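Local coordinates for protein oxidoreductase (Thermotoga maritima, PDB 1ZH8) that binds NADP and is probably an NADP-dependent oxidoreductase of the GFO/IDH/MocA family, acting on the CH-OH group of its substrate, at residues K101-G106 with S132-Y137; M231-S236 with T249-L254. All coordinates share one frame; numbering follows the deposited sequence.

Overall arrangement
The two contacts lie in different domains, on opposite sides of the chain's centre, with their own centres about 36 Å apart and their nearest atoms about 20 Å apart. Interaction 1 comes first along the chain. In the Rossmann domain it joins the end of helix 95-104 to the turn leading into 136-139, an outermost strand of the parallel sheet. Interaction 2 follows within the C-terminal domain, where strands 233-240 and 245-251 form a hairpin inside the large mixed sheet. Neither contact touches NADP, which lies about 13 Å from the side chain of Val-136 and about 10 Å from that of Tyr-252, consistent with a cofactor held where the two domains meet.

Interaction 1: residues K101-G106 with S132-Y137; sequences KALRKG and SEKTVY. With EDO (1,2-ethanediol), chain G.
Leu-103 reaches from the last turn of helix 95-104 toward the loop that follows helix 119-131. Its CB lies 4.1 Å from Ser-132 OG, near the start of that loop. CG sits beside the backbone N (chi1 -57°) and chi2 is extended, which carries both methyls to the CG2 methyl of Val-136. CD1 also meets Ser-132 CB at 3.8 Å, whereas CD2 also packs on Lys-134 CB, 3.8 Å away. A branched leucine suits this spot, since one forked tip covers three neighbours. The contact belongs to the Rossmann fold: the helix precedes strand 108-112, and the loop opens into strand 136-139 at the sheet's edge. Gly-106 ends the helix in a Schellman motif, whose positive phi glycine adopts readily. Lys-134, bent at chi2 and chi3, folds its aliphatic chain against this glycine, bringing CE to 3.2 Å from Gly-106 O. Ser-132 forms an ST turn, its OG accepting from Lys-134 N at 3.1 Å, and a water donating to Leu-103 O also hydrogen-bonds to this hydroxyl. An ethanediol, probably from the crystallisation liquor, donates through O2 to Glu-133 O in the same loop.

Interaction 2: residues M231-S236 with T249-L254; sequences MDFLSS and TISYSL. With NA (sodium ion), chain C.
Ser-235 and Thr-249 face each other in a non-hydrogen-bonded antiparallel pair, their hydroxyls OG and OG1 joined by a 2.7 Å hydrogen bond in which either could donate. Next to them, Leu-234 and Ile-250 exchange two backbone bonds, N to O in both directions, and on the opposite face of the sheet Leu-234 CB meets Ile-250 CG2. The ladder runs one step past the strands, where Tyr-252 N donates to Asp-232 O in a nearly straight bond (173°). The same oxygen lies at the edge of the tyrosine ring, in its plane, 3.5 Å from Tyr-252 CD1. At Phe-233, chi1 of 177° places CG anti to the backbone N, with the ring on the face that holds Ser-235. Ser-251 CB meets the ring's edge at CD2, 3.9 Å off, and Ile-250 O lies obliquely, 3.6 Å from the same CD2. A flat, apolar phenylalanine suits a site where the ring packs on Ser-251 CB and on Val-245 of the second subunit. Replacing Phe-233 by an alanine removes the ring, which is likely to open a gap beside both.

Farther out, Asn-247 of that subunit bonds to both hydroxyls of the Ser-235/Thr-249 pair, so small polar residues suit this buried interface. At the other end, Asp-232 and Phe-233 both face Lys-222 in a classic beta bulge. The carboxylate of Asp-232 is divided: OD2 binds the sodium ion at 2.6 Å, together with Asp-223, Ser-225, Leu-228 and Gly-230, while OD1 accepts from Leu-224 N and from a water 2.6 Å away that also bonds to Ser-251 OG. That hydroxyl accepts from Leu-254 N, an ST motif. With sodium on one oxygen and donors on the other, the aspartate is likely to stay ionised despite its burial.

Interaction 1: residues K101-G106 with S132-Y137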
loop_
_atom_site.group_PDB
_atom_site.type_symbol
_atom_site.label_atom_id
_atom_site.label_comp_id
_atom_site.label_asym_id
_atom_site.label_seq_id
_atom_site.Cartn_x
_atom_site.Cartn_y
_atom_site.Cartn_z
ATOM N N LYS A 101 -38.318 -12.058 8.925
ATOM C CA LYS A 101 -39.245 -13.084 9.405
ATOM C C LYS A 101 -39.163 -13.173 10.940
ATOM O O LYS A 101 -40.186 -13.199 11.614
ATOM C CB LYS A 101 -38.977 -14.442 8.745
ATOM C CG LYS A 101 -39.693 -14.635 7.421
ATOM C CD LYS A 101 -38.972 -15.633 6.507
ATOM C CE LYS A 101 -39.551 -15.596 5.085
ATOM N NZ LYS A 101 -38.674 -16.243 4.060
ATOM N N ALA A 102 -37.947 -13.173 11.485
ATOM C CA ALA A 102 -37.766 -13.272 12.929
ATOM C C ALA A 102 -38.417 -12.097 13.683
ATOM O O ALA A 102 -39.125 -12.296 14.671
ATOM C CB ALA A 102 -36.293 -13.386 13.260
ATOM N N LEU A 103 -38.177 -10.876 13.214
ATOM C CA LEU A 103 -38.721 -9.698 13.869
ATOM C C LEU A 103 -40.233 -9.664 13.776
ATOM O O LEU A 103 -40.896 -9.242 14.735
ATOM C CB LEU A 103 -38.123 -8.408 13.311
ATOM C CG LEU A 103 -36.595 -8.240 13.346
ATOM C CD1 LEU A 103 -36.254 -6.904 12.742
ATOM C CD2 LEU A 103 -35.977 -8.373 14.742
ATOM N N ARG A 104 -40.782 -10.122 12.647
ATOM C CA ARG A 104 -42.243 -10.223 12.497
ATOM C C ARG A 104 -42.895 -11.158 13.512
ATOM O O ARG A 104 -44.047 -10.941 13.903
ATOM C CB ARG A 104 -42.636 -10.652 11.089
ATOM C CG ARG A 104 -42.640 -9.531 10.095
ATOM C CD ARG A 104 -43.066 -10.033 8.751
ATOM N NE ARG A 104 -43.381 -8.924 7.858
ATOM C CZ ARG A 104 -44.557 -8.300 7.811
ATOM N NH1 ARG A 104 -45.562 -8.658 8.611
ATOM N NH2 ARG A 104 -44.725 -7.308 6.950
ATOM N N LYS A 105 -42.155 -12.191 13.923
ATOM C CA LYS A 105 -42.607 -13.130 14.956
ATOM C C LYS A 105 -42.239 -12.715 16.382
ATOM O O LYS A 105 -42.535 -13.438 17.327
ATOM C CB LYS A 105 -42.073 -14.534 14.671
ATOM C CG LYS A 105 -43.157 -15.528 14.227
ATOM C CD LYS A 105 -43.663 -15.274 12.814
ATOM C CE LYS A 105 -44.885 -16.138 12.487
ATOM N NZ LYS A 105 -46.080 -15.891 13.362
ATOM N N GLY A 106 -41.594 -11.556 16.531
ATOM C CA GLY A 106 -41.111 -11.094 17.835
ATOM C C GLY A 106 -39.965 -11.917 18.404
ATOM O O GLY A 106 -39.966 -12.257 19.577
ATOM N N SER A 132 -37.763 -2.114 15.027
ATOM C CA SER A 132 -38.175 -3.197 15.929
ATOM C C SER A 132 -37.705 -3.015 17.382
ATOM O O SER A 132 -36.682 -2.376 17.629
ATOM C CB SER A 132 -37.654 -4.539 15.426
ATOM O OG SER A 132 -38.101 -5.555 16.303
ATOM N N GLU A 133 -38.446 -3.602 18.327
ATOM C CA GLU A 133 -38.033 -3.616 19.735
ATOM C C GLU A 133 -37.038 -4.765 20.016
ATOM O O GLU A 133 -36.242 -4.705 20.957
ATOM C CB GLU A 133 -39.257 -3.681 20.668
ATOM N N LYS A 134 -37.088 -5.799 19.184
ATOM C CA LYS A 134 -36.212 -6.952 19.328
ATOM C C LYS A 134 -34.797 -6.587 18.878
ATOM O O LYS A 134 -34.609 -5.625 18.140
ATOM C CB LYS A 134 -36.744 -8.101 18.484
ATOM C CG LYS A 134 -38.245 -8.350 18.599
ATOM C CD LYS A 134 -38.755 -8.509 20.043
ATOM C CE LYS A 134 -38.270 -9.788 20.690
ATOM N NZ LYS A 134 -39.113 -10.072 21.888
ATOM N N THR A 135 -33.802 -7.351 19.323
ATOM C CA THR A 135 -32.418 -7.077 18.955
ATOM C C THR A 135 -32.048 -7.747 17.626
ATOM O O THR A 135 -32.305 -8.950 17.442
ATOM C CB THR A 135 -31.430 -7.567 20.035
ATOM O OG1 THR A 135 -31.708 -6.913 21.282
ATOM C CG2 THR A 135 -29.971 -7.275 19.613
ATOM N N VAL A 136 -31.465 -6.957 16.708
ATOM C CA VAL A 136 -30.687 -7.517 15.608
ATOM C C VAL A 136 -29.206 -7.306 15.917
ATOM O O VAL A 136 -28.749 -6.180 16.117
ATOM C CB VAL A 136 -31.023 -6.907 14.239
ATOM C CG1 VAL A 136 -30.175 -7.588 13.122
ATOM C CG2 VAL A 136 -32.495 -7.066 13.944
ATOM N N TYR A 137 -28.465 -8.413 15.950
ATOM C CA TYR A 137 -27.068 -8.405 16.280
ATOM C C TYR A 137 -26.310 -9.040 15.118
ATOM O O TYR A 137 -26.503 -10.220 14.849
ATOM C CB TYR A 137 -26.866 -9.191 17.568
ATOM C CG TYR A 137 -25.497 -9.027 18.172
ATOM C CD1 TYR A 137 -24.370 -9.620 17.583
ATOM C CD2 TYR A 137 -25.323 -8.295 19.336
ATOM C CE1 TYR A 137 -23.101 -9.470 18.139
ATOM C CE2 TYR A 137 -24.064 -8.152 19.906
ATOM C CZ TYR A 137 -22.963 -8.742 19.299
ATOM O OH TYR A 137 -21.726 -8.586 19.858
HETATM C C1 EDO G . -33.963 -5.491 24.729
HETATM O O1 EDO G . -34.087 -6.911 24.893
HETATM C C2 EDO G . -33.692 -5.152 23.263
HETATM O O2 EDO G . -34.402 -6.039 22.382
HETATM O O HOH W 1 -40.309 -6.439 15.347
#

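Interaction 2: residues M231-S236 with T249-L254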
loop_
_atom_site.group_PDB
_atom_site.type_symbol
_atom_site.label_atom_id
_atom_site.label_comp_id
_atom_site.label_asym_id
_atom_site.label_seq_id
_atom_site.Cartn_x
_atom_site.Cartn_y
_atom_site.Cartn_z
HETATM N N MSE A 231 -14.263 -11.827 -7.292
HETATM C CA MSE A 231 -12.940 -11.201 -7.133
HETATM C C MSE A 231 -12.238 -11.795 -5.902
HETATM O O MSE A 231 -12.892 -12.340 -5.005
HETATM C CB MSE A 231 -13.046 -9.670 -7.051
HETATM C CG MSE A 231 -13.735 -8.988 -8.248
HETATM SE SE MSE A 231 -12.591 -8.476 -9.778
HETATM C CE MSE A 231 -13.964 -7.654 -10.929
ATOM N N ASP A 232 -10.912 -11.727 -5.877
ATOM C CA ASP A 232 -10.137 -12.384 -4.832
ATOM C C ASP A 232 -8.841 -11.648 -4.504
ATOM O O ASP A 232 -8.076 -12.083 -3.657
ATOM C CB ASP A 232 -9.866 -13.840 -5.234
ATOM C CG ASP A 232 -9.244 -13.963 -6.616
ATOM O OD1 ASP A 232 -8.255 -13.264 -6.904
ATOM O OD2 ASP A 232 -9.729 -14.778 -7.420
ATOM N N PHE A 233 -8.610 -10.535 -5.189
ATOM C CA PHE A 233 -7.473 -9.682 -4.917
ATOM C C PHE A 233 -7.920 -8.234 -4.799
ATOM O O PHE A 233 -8.748 -7.764 -5.566
ATOM C CB PHE A 233 -6.402 -9.833 -5.992
ATOM C CG PHE A 233 -5.230 -8.908 -5.805
ATOM C CD1 PHE A 233 -5.244 -7.620 -6.345
ATOM C CD2 PHE A 233 -4.130 -9.305 -5.073
ATOM C CE1 PHE A 233 -4.183 -6.762 -6.169
ATOM C CE2 PHE A 233 -3.054 -8.440 -4.888
ATOM C CZ PHE A 233 -3.082 -7.168 -5.438
ATOM N N LEU A 234 -7.381 -7.519 -3.825
ATOM C CA LEU A 234 -7.747 -6.125 -3.642
ATOM C C LEU A 234 -6.532 -5.361 -3.127
ATOM O O LEU A 234 -5.849 -5.836 -2.225
ATOM C CB LEU A 234 -8.910 -6.022 -2.666
ATOM C CG LEU A 234 -9.312 -4.601 -2.281
ATOM C CD1 LEU A 234 -9.861 -3.945 -3.540
ATOM C CD2 LEU A 234 -10.343 -4.575 -1.179
ATOM N N SER A 235 -6.233 -4.211 -3.727
ATOM C CA SER A 235 -5.255 -3.272 -3.158
ATOM C C SER A 235 -5.864 -1.875 -3.080
ATOM O O SER A 235 -6.485 -1.397 -4.049
ATOM C CB SER A 235 -3.972 -3.250 -3.974
ATOM O OG SER A 235 -2.918 -2.672 -3.229
ATOM N N SER A 236 -5.676 -1.213 -1.944
ATOM C CA SER A 236 -6.366 0.043 -1.669
ATOM C C SER A 236 -5.540 1.046 -0.881
ATOM O O SER A 236 -4.705 0.669 -0.063
ATOM C CB SER A 236 -7.642 -0.241 -0.882
ATOM O OG SER A 236 -7.317 -0.737 0.392
ATOM N N THR A 249 -4.161 -4.369 1.443
ATOM C CA THR A 249 -3.978 -5.255 0.280
ATOM C C THR A 249 -4.206 -6.711 0.700
ATOM O O THR A 249 -3.689 -7.158 1.730
ATOM C CB THR A 249 -2.561 -5.129 -0.302
ATOM O OG1 THR A 249 -2.378 -3.814 -0.799
ATOM C CG2 THR A 249 -2.337 -6.085 -1.428
ATOM N N ILE A 250 -4.987 -7.452 -0.082
ATOM C CA ILE A 250 -5.232 -8.852 0.232
ATOM C C ILE A 250 -5.377 -9.684 -1.021
ATOM O O ILE A 250 -5.959 -9.235 -2.009
ATOM C CB ILE A 250 -6.461 -9.031 1.143
ATOM C CG1 ILE A 250 -6.650 -10.507 1.564
ATOM C CG2 ILE A 250 -7.719 -8.479 0.470
ATOM C CD1 ILE A 250 -7.613 -10.682 2.755
ATOM N N SER A 251 -4.827 -10.895 -0.974
ATOM C CA SER A 251 -5.068 -11.918 -1.985
ATOM C C SER A 251 -5.625 -13.115 -1.269
ATOM O O SER A 251 -5.016 -13.624 -0.350
ATOM C CB SER A 251 -3.781 -12.323 -2.677
ATOM O OG SER A 251 -4.028 -13.387 -3.584
ATOM N N TYR A 252 -6.797 -13.568 -1.667
ATOM C CA TYR A 252 -7.314 -14.771 -1.056
ATOM C C TYR A 252 -6.639 -16.031 -1.600
ATOM O O TYR A 252 -6.702 -17.077 -0.955
ATOM C CB TYR A 252 -8.813 -14.820 -1.192
ATOM C CG TYR A 252 -9.471 -13.865 -0.242
ATOM C CD1 TYR A 252 -9.608 -12.520 -0.568
ATOM C CD2 TYR A 252 -9.967 -14.304 0.986
ATOM C CE1 TYR A 252 -10.218 -11.621 0.315
ATOM C CE2 TYR A 252 -10.564 -13.429 1.874
ATOM C CZ TYR A 252 -10.687 -12.087 1.534
ATOM O OH TYR A 252 -11.292 -11.210 2.402
ATOM N N SER A 253 -5.953 -15.933 -2.741
ATOM C CA SER A 253 -5.431 -17.139 -3.404
ATOM C C SER A 253 -3.910 -17.314 -3.316
ATOM O O SER A 253 -3.423 -18.432 -3.344
ATOM C CB SER A 253 -5.917 -17.184 -4.857
ATOM O OG SER A 253 -4.882 -17.515 -5.758
ATOM N N LEU A 254 -3.168 -16.221 -3.171
ATOM C CA LEU A 254 -1.707 -16.294 -3.102
ATOM C C LEU A 254 -1.145 -16.304 -1.674
ATOM O O LEU A 254 -1.796 -15.828 -0.743
ATOM C CB LEU A 254 -1.091 -15.159 -3.923
ATOM C CG LEU A 254 -1.497 -15.147 -5.403
ATOM C CD1 LEU A 254 -1.114 -13.832 -6.043
ATOM C CD2 LEU A 254 -0.891 -16.325 -6.167
HETATM NA NA NA C . -11.907 -15.562 -8.537
HETATM O O HOH W 2 -6.154 -13.815 -5.449
#